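Side-chain contacts in endo-beta-1,2-glucanase (Talaromyces funiculosus, PDB 6IMV), which hydrolyses internal beta-1,2-glucosidic linkages of beta-1,2-glucans, probably releasing shorter oligosaccharides: residues Thr122-Gln125 / Thr126-Phe130; Lys32-Asn35 / Asp36-Trp40; Tyr237-Gly241 / Thr242-Asn246. One frame throughout, in Å; residues are numbered along the deposited sequence.

Three local contacts follow one another along the chain: contact 2 on helix 30-41, contact 1 on helix 112-133 and contact 3 where strand 237-239 runs into a loop. None touches another. Contacts 1 and 2 have their centres 32 Å apart, contacts 1 and 3 theirs 28 Å, with nearest atoms about 11 Å away, and contacts 2 and 3, on opposite sides of the chain's centre, have centres about 42 Å apart. The side chain of E240 in contact 3 is about 7 Å from a bound beta-glucose, that of Y127 in contact 1 about 14 Å, touching M57 of strand 57-64, which carries pocket residue D60. The sugar beside L128 is an attached glycan.

Contact 1. Residues Thr122-Gln125 / Thr126-Phe130; sequences TKLQ and TYLRF
K123 and Y127, one helical turn apart, lie alongside each other and point the same way. The methylene CG of K123 meets CE1 of the Y127 ring at 3.4 Å, and the next carbon, CD of K123, is 3.7 Å from the same CE1. Lysine suits the place because its long aliphatic stem can follow the ring while its ammonium reaches on to polar groups. The K123 stem starts beside the ring because CG is anti to its own backbone N (chi1 176°); further out the chain bends. One residue further on, L124 and L128 cross obliquely, CD1 of L124 resting 4.1 Å from CG of L128. All this belongs to helix 112-133, whose i to i+4 ladder is regular here: the amide N of Y127 reaches the carbonyl O of K123 at 2.9 Å with an N-H...O angle of 165°. On another side R129 folds back, its NH1 coming 3.5 Å from the carbonyl C of Q125 and one guanidinium face lying over CA of T126. NH2 of R129 also makes a weak bond of 3.1 Å to OG1 of T126. Second-shell groups fix these ends. E83, next to the pocket residue K82, takes both a salt bridge from K123 NZ and a hydrogen bond from Y127 OH; G56 and Q86 also bind that NZ. D150 pairs with R129 NE, and T126 OG1 bonds to the carbonyl of N55. W195 of helix 186-210 packs on K123 and L124, while L128 borders an N-acetylglucosamine attached to the protein.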
# COMPACT_ATOMS: atom_id res chain seq x y z
N THR A 122 -19.31 -9.43 -5.43
CA THR A 122 -18.84 -9.89 -6.74
C THR A 122 -17.41 -10.42 -6.62
O THR A 122 -17.09 -11.48 -7.15
CB THR A 122 -18.92 -8.77 -7.79
OG1 THR A 122 -20.25 -8.27 -7.77
CG2 THR A 122 -18.57 -9.23 -9.18
N LYS A 123 -16.55 -9.66 -5.91
CA LYS A 123 -15.12 -10.00 -5.76
C LYS A 123 -14.98 -11.37 -5.10
O LYS A 123 -14.21 -12.19 -5.60
CB LYS A 123 -14.39 -8.94 -4.93
CG LYS A 123 -12.92 -9.24 -4.63
CD LYS A 123 -12.29 -8.27 -3.65
CE LYS A 123 -12.16 -6.85 -4.17
NZ LYS A 123 -11.38 -6.78 -5.42
N LEU A 124 -15.71 -11.61 -4.00
CA LEU A 124 -15.61 -12.87 -3.27
C LEU A 124 -15.96 -14.04 -4.19
O LEU A 124 -15.28 -15.07 -4.17
CB LEU A 124 -16.55 -12.86 -2.05
CG LEU A 124 -16.49 -14.13 -1.20
CD1 LEU A 124 -15.06 -14.47 -0.79
CD2 LEU A 124 -17.37 -14.01 0.02
N GLN A 125 -17.02 -13.88 -4.99
CA GLN A 125 -17.44 -14.92 -5.95
C GLN A 125 -16.24 -15.29 -6.84
O GLN A 125 -15.95 -16.47 -7.03
CB GLN A 125 -18.65 -14.46 -6.76
CG GLN A 125 -19.92 -14.33 -5.93
CD GLN A 125 -21.11 -13.86 -6.73
OE1 GLN A 125 -21.41 -14.37 -7.81
NE2 GLN A 125 -21.82 -12.89 -6.19
N THR A 126 -15.51 -14.28 -7.33
CA THR A 126 -14.36 -14.47 -8.21
C THR A 126 -13.22 -15.18 -7.47
O THR A 126 -12.59 -16.10 -8.04
CB THR A 126 -13.90 -13.13 -8.79
OG1 THR A 126 -15.03 -12.51 -9.41
CG2 THR A 126 -12.76 -13.29 -9.78
N TYR A 127 -12.94 -14.76 -6.23
CA TYR A 127 -11.93 -15.40 -5.37
C TYR A 127 -12.23 -16.90 -5.26
O TYR A 127 -11.32 -17.72 -5.32
CB TYR A 127 -11.91 -14.79 -3.97
CG TYR A 127 -11.10 -13.53 -3.76
CD1 TYR A 127 -11.05 -12.51 -4.71
CD2 TYR A 127 -10.46 -13.31 -2.55
CE1 TYR A 127 -10.32 -11.35 -4.48
CE2 TYR A 127 -9.74 -12.15 -2.31
CZ TYR A 127 -9.67 -11.17 -3.27
OH TYR A 127 -8.96 -10.03 -3.01
N LEU A 128 -13.51 -17.24 -5.07
CA LEU A 128 -13.93 -18.62 -4.80
C LEU A 128 -13.84 -19.48 -6.08
O LEU A 128 -13.45 -20.64 -6.00
CB LEU A 128 -15.34 -18.63 -4.20
CG LEU A 128 -15.49 -18.03 -2.80
CD1 LEU A 128 -16.87 -18.32 -2.22
CD2 LEU A 128 -14.43 -18.54 -1.83
N ARG A 129 -14.18 -18.91 -7.24
CA ARG A 129 -14.02 -19.59 -8.54
C ARG A 129 -12.53 -19.86 -8.80
O ARG A 129 -12.15 -20.92 -9.32
CB ARG A 129 -14.60 -18.76 -9.70
CG ARG A 129 -16.12 -18.64 -9.70
CD ARG A 129 -16.66 -18.12 -11.03
NE ARG A 129 -16.06 -16.86 -11.48
CZ ARG A 129 -16.43 -15.65 -11.07
NH1 ARG A 129 -17.40 -15.50 -10.18
NH2 ARG A 129 -15.83 -14.57 -11.56
N PHE A 130 -11.67 -18.91 -8.43
CA PHE A 130 -10.22 -19.06 -8.58
C PHE A 130 -9.72 -20.21 -7.70
O PHE A 130 -8.89 -21.02 -8.13
CB PHE A 130 -9.48 -17.78 -8.22
CG PHE A 130 -7.98 -17.91 -8.36
CD1 PHE A 130 -7.39 -17.89 -9.60
CD2 PHE A 130 -7.18 -18.08 -7.24
CE1 PHE A 130 -6.01 -18.03 -9.73
CE2 PHE A 130 -5.80 -18.22 -7.37
CZ PHE A 130 -5.22 -18.19 -8.62

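Contact 2. Residues Lys32-Asn35 / Asp36-Trp40; sequences KFIN and DVLFW
Helix 30-41, close to the start of the modelled chain, packs an apolar face against the protein and carries a polar strip beside it; this contact joins two of its successive turns. On the apolar face CE2 of F33 comes 3.5 Å from CG2 of V37, the methyl lying obliquely to the ring. I34 and L38 run side by side in the same direction, CG2 of I34 meeting CD1 of L38 at 3.8 Å. Bulky apolar side chains suit this face because apolar side chains of helices 394-405 and 433-443 pack on it: M398 of the former touches F33 and I34, and I443 of the latter touches I34, V37 and L38. The rings of Y21 and F17 meet F33 edge-to-face. The backbone ladder is sound in the middle, where V37 N bonds to F33 O at 3.0 Å, but weaker before and after it: D36 N to K32 O is 3.4 Å, and F39 N to N35 O is as long. The acceptor of each long bond has a second donor: R102 NE for N35 O, a water for K32 O. That water donates to K32 O at 2.6 Å and to OD1 of D36 at 2.9 Å, and accepts from ND2 of N35. D36 sends CG back toward the preceding turn, anti to its own carbonyl carbon (chi1 -73°), which brings OD1 to the water, while OD2 bonds to the hydroxyl of Y21. With an alanine here in place of D36, the water and the Y21 hydroxyl would probably each lose an acceptor. With K32 NZ 6.3 Å from OD2 and R102 NH2 only a long, weak ion-pair partner of OD1, the carboxylate probably relies more on hydrogen bonds than on close ion pairing to stabilise its charge.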
# COMPACT_ATOMS: atom_id res chain seq x y z
N LYS A 32 -9.73 21.06 3.71
CA LYS A 32 -10.33 21.59 2.52
C LYS A 32 -9.61 21.03 1.29
O LYS A 32 -10.24 20.61 0.31
CB LYS A 32 -10.33 23.12 2.49
CG LYS A 32 -10.97 23.68 1.23
CD LYS A 32 -11.07 25.18 1.15
CE LYS A 32 -11.44 25.60 -0.26
NZ LYS A 32 -11.53 27.07 -0.38
N PHE A 33 -8.27 21.06 1.33
CA PHE A 33 -7.45 20.55 0.24
C PHE A 33 -7.71 19.05 0.06
O PHE A 33 -7.91 18.59 -1.05
CB PHE A 33 -5.97 20.84 0.49
CG PHE A 33 -5.07 20.48 -0.67
CD1 PHE A 33 -4.95 21.31 -1.77
CD2 PHE A 33 -4.36 19.29 -0.66
CE1 PHE A 33 -4.13 20.97 -2.83
CE2 PHE A 33 -3.55 18.94 -1.73
CZ PHE A 33 -3.43 19.78 -2.81
N ILE A 34 -7.73 18.31 1.17
CA ILE A 34 -7.91 16.86 1.13
C ILE A 34 -9.27 16.50 0.50
O ILE A 34 -9.39 15.50 -0.20
CB ILE A 34 -7.72 16.26 2.53
CG1 ILE A 34 -6.23 16.18 2.88
CG2 ILE A 34 -8.41 14.92 2.67
CD1 ILE A 34 -5.94 15.95 4.34
N ASN A 35 -10.28 17.34 0.76
CA ASN A 35 -11.62 17.16 0.21
C ASN A 35 -11.56 17.20 -1.33
O ASN A 35 -12.28 16.45 -2.01
CB ASN A 35 -12.56 18.23 0.78
CG ASN A 35 -14.00 18.03 0.40
OD1 ASN A 35 -14.58 17.01 0.73
ND2 ASN A 35 -14.57 19.03 -0.25
N ASP A 36 -10.72 18.08 -1.88
CA ASP A 36 -10.53 18.18 -3.33
C ASP A 36 -9.78 16.94 -3.84
O ASP A 36 -10.16 16.37 -4.86
CB ASP A 36 -9.83 19.47 -3.71
CG ASP A 36 -10.74 20.69 -3.59
OD1 ASP A 36 -11.95 20.48 -3.40
OD2 ASP A 36 -10.24 21.81 -3.67
N VAL A 37 -8.74 16.53 -3.10
CA VAL A 37 -7.92 15.38 -3.43
C VAL A 37 -8.79 14.13 -3.58
O VAL A 37 -8.72 13.43 -4.59
CB VAL A 37 -6.80 15.16 -2.41
CG1 VAL A 37 -6.13 13.80 -2.60
CG2 VAL A 37 -5.77 16.28 -2.45
N LEU A 38 -9.63 13.87 -2.57
CA LEU A 38 -10.43 12.65 -2.52
C LEU A 38 -11.40 12.59 -3.71
O LEU A 38 -11.63 11.51 -4.26
CB LEU A 38 -11.19 12.61 -1.19
CG LEU A 38 -10.35 12.29 0.03
CD1 LEU A 38 -11.12 12.61 1.30
CD2 LEU A 38 -9.90 10.84 0.01
N PHE A 39 -11.98 13.74 -4.07
CA PHE A 39 -12.95 13.85 -5.17
C PHE A 39 -12.32 13.33 -6.47
O PHE A 39 -12.89 12.46 -7.14
CB PHE A 39 -13.44 15.29 -5.35
CG PHE A 39 -14.46 15.46 -6.45
CD1 PHE A 39 -15.80 15.25 -6.20
CD2 PHE A 39 -14.07 15.81 -7.74
CE1 PHE A 39 -16.75 15.39 -7.21
CE2 PHE A 39 -15.01 15.95 -8.75
CZ PHE A 39 -16.35 15.74 -8.49
N TRP A 40 -11.13 13.84 -6.80
CA TRP A 40 -10.49 13.47 -8.06
C TRP A 40 -9.86 12.07 -7.98
O TRP A 40 -9.90 11.33 -8.98
CB TRP A 40 -9.53 14.57 -8.51
CG TRP A 40 -10.31 15.70 -9.10
CD1 TRP A 40 -10.62 16.87 -8.50
CD2 TRP A 40 -10.98 15.70 -10.38
NE1 TRP A 40 -11.42 17.63 -9.32
CE2 TRP A 40 -11.65 16.93 -10.48
CE3 TRP A 40 -11.07 14.79 -11.44
CZ2 TRP A 40 -12.39 17.28 -11.61
CZ3 TRP A 40 -11.80 15.13 -12.56
CH2 TRP A 40 -12.45 16.37 -12.64
O HOH W 1 -12.49 21.39 -0.74

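Contact 3. Residues Tyr237-Gly241 / Thr242-Asn246; sequences YACEG and TSYLN
The carbonyl O of S243 is held both by the backbone of A219 and by a water 2.6 Å away. The same water lies 2.7 Å from E240 O, at hydrogen-bonding distance from both carbonyls. It spans the neck of a turn whose outer part is G241 and T242, and no direct hydrogen bond closes that turn. G241 takes a positive phi (57°), and a beta-carbon there would fall 2.6 Å from T242 N, a clash that glycine avoids. The amide N of S243 is buried by the contact and has no partner in the model. Beyond the neck C239 and Y244 meet: SG of C239 approaches the ring edge at CE1, 3.9 Å away. The sulfur is 83° off the ring normal and so lies near the ring plane, 5.2 Å from its centroid, in a sulfur-aromatic contact. It is aimed there because SG stands beside the backbone N of C239 (chi1 -62°), and its disulfide to C218 fixes the rotation. One face of the same ring lies against the backbone, with T242 C 3.7 Å above its plane. An aromatic ring suits the site, giving its edge to the sulfur and a face to the main chain. Strand 237-239 is an outer strand of a three-stranded antiparallel sheet, beside strand 220-223. Backbone bonds of A238 to D222 and of E240 to V220 hold it there; beyond G241 and T242 the pairing resumes in the same direction, S243 to A219 and L245 to V217 of strand 216-217, before the chain goes on toward helix 252-261.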
# COMPACT_ATOMS: atom_id res chain seq x y z
N TYR A 237 5.27 -27.90 -1.62
CA TYR A 237 5.57 -26.47 -1.51
C TYR A 237 7.03 -26.32 -1.08
O TYR A 237 7.50 -27.03 -0.22
CB TYR A 237 4.59 -25.82 -0.54
CG TYR A 237 3.14 -25.95 -0.94
CD1 TYR A 237 2.57 -25.06 -1.84
CD2 TYR A 237 2.35 -26.98 -0.45
CE1 TYR A 237 1.25 -25.18 -2.22
CE2 TYR A 237 1.03 -27.12 -0.84
CZ TYR A 237 0.47 -26.21 -1.72
OH TYR A 237 -0.84 -26.33 -2.12
N ALA A 238 7.76 -25.40 -1.71
CA ALA A 238 9.11 -25.09 -1.30
C ALA A 238 9.36 -23.60 -1.51
O ALA A 238 8.80 -22.99 -2.42
CB ALA A 238 10.08 -25.93 -2.10
N CYS A 239 10.20 -23.01 -0.65
CA CYS A 239 10.60 -21.62 -0.85
C CYS A 239 11.37 -21.49 -2.16
O CYS A 239 12.15 -22.36 -2.51
CB CYS A 239 11.48 -21.09 0.28
SG CYS A 239 10.64 -21.09 1.88
N GLU A 240 11.12 -20.38 -2.87
CA GLU A 240 11.86 -20.05 -4.05
C GLU A 240 13.20 -19.44 -3.62
O GLU A 240 13.24 -18.38 -2.99
CB GLU A 240 11.07 -19.09 -4.92
CG GLU A 240 11.65 -18.92 -6.30
CD GLU A 240 10.73 -18.19 -7.25
OE1 GLU A 240 9.81 -18.83 -7.81
OE2 GLU A 240 10.89 -17.00 -7.39
N GLY A 241 14.29 -20.15 -3.93
CA GLY A 241 15.62 -19.77 -3.50
C GLY A 241 15.71 -19.66 -1.99
O GLY A 241 15.15 -20.47 -1.24
N THR A 242 16.40 -18.61 -1.54
CA THR A 242 16.73 -18.41 -0.15
C THR A 242 16.25 -17.02 0.30
O THR A 242 16.81 -16.43 1.24
CB THR A 242 18.23 -18.68 0.02
OG1 THR A 242 18.51 -18.71 1.42
CG2 THR A 242 19.13 -17.67 -0.66
N SER A 243 15.19 -16.51 -0.35
CA SER A 243 14.54 -15.23 -0.02
C SER A 243 13.40 -15.47 0.97
O SER A 243 12.41 -16.14 0.65
CB SER A 243 14.00 -14.55 -1.25
OG SER A 243 15.05 -13.95 -2.00
N TYR A 244 13.51 -14.87 2.16
CA TYR A 244 12.53 -15.06 3.22
C TYR A 244 11.95 -13.71 3.64
O TYR A 244 12.58 -12.67 3.49
CB TYR A 244 13.16 -15.77 4.42
CG TYR A 244 13.88 -17.04 4.07
CD1 TYR A 244 13.17 -18.16 3.66
CD2 TYR A 244 15.26 -17.13 4.13
CE1 TYR A 244 13.81 -19.34 3.32
CE2 TYR A 244 15.92 -18.31 3.79
CZ TYR A 244 15.19 -19.41 3.38
OH TYR A 244 15.83 -20.57 3.04
N LEU A 245 10.71 -13.75 4.15
CA LEU A 245 10.09 -12.62 4.81
C LEU A 245 10.71 -12.50 6.20
O LEU A 245 10.21 -13.10 7.15
CB LEU A 245 8.58 -12.86 4.88
CG LEU A 245 7.87 -12.97 3.54
CD1 LEU A 245 6.37 -13.00 3.71
CD2 LEU A 245 8.27 -11.81 2.63
N ASN A 246 11.81 -11.74 6.31
CA ASN A 246 12.61 -11.71 7.53
C ASN A 246 12.96 -10.28 7.95
O ASN A 246 13.90 -10.07 8.74
CB ASN A 246 13.88 -12.54 7.36
CG ASN A 246 14.85 -11.94 6.36
OD1 ASN A 246 14.48 -11.08 5.57
ND2 ASN A 246 16.10 -12.38 6.42
O HOH W 2 11.41 -16.92 -1.64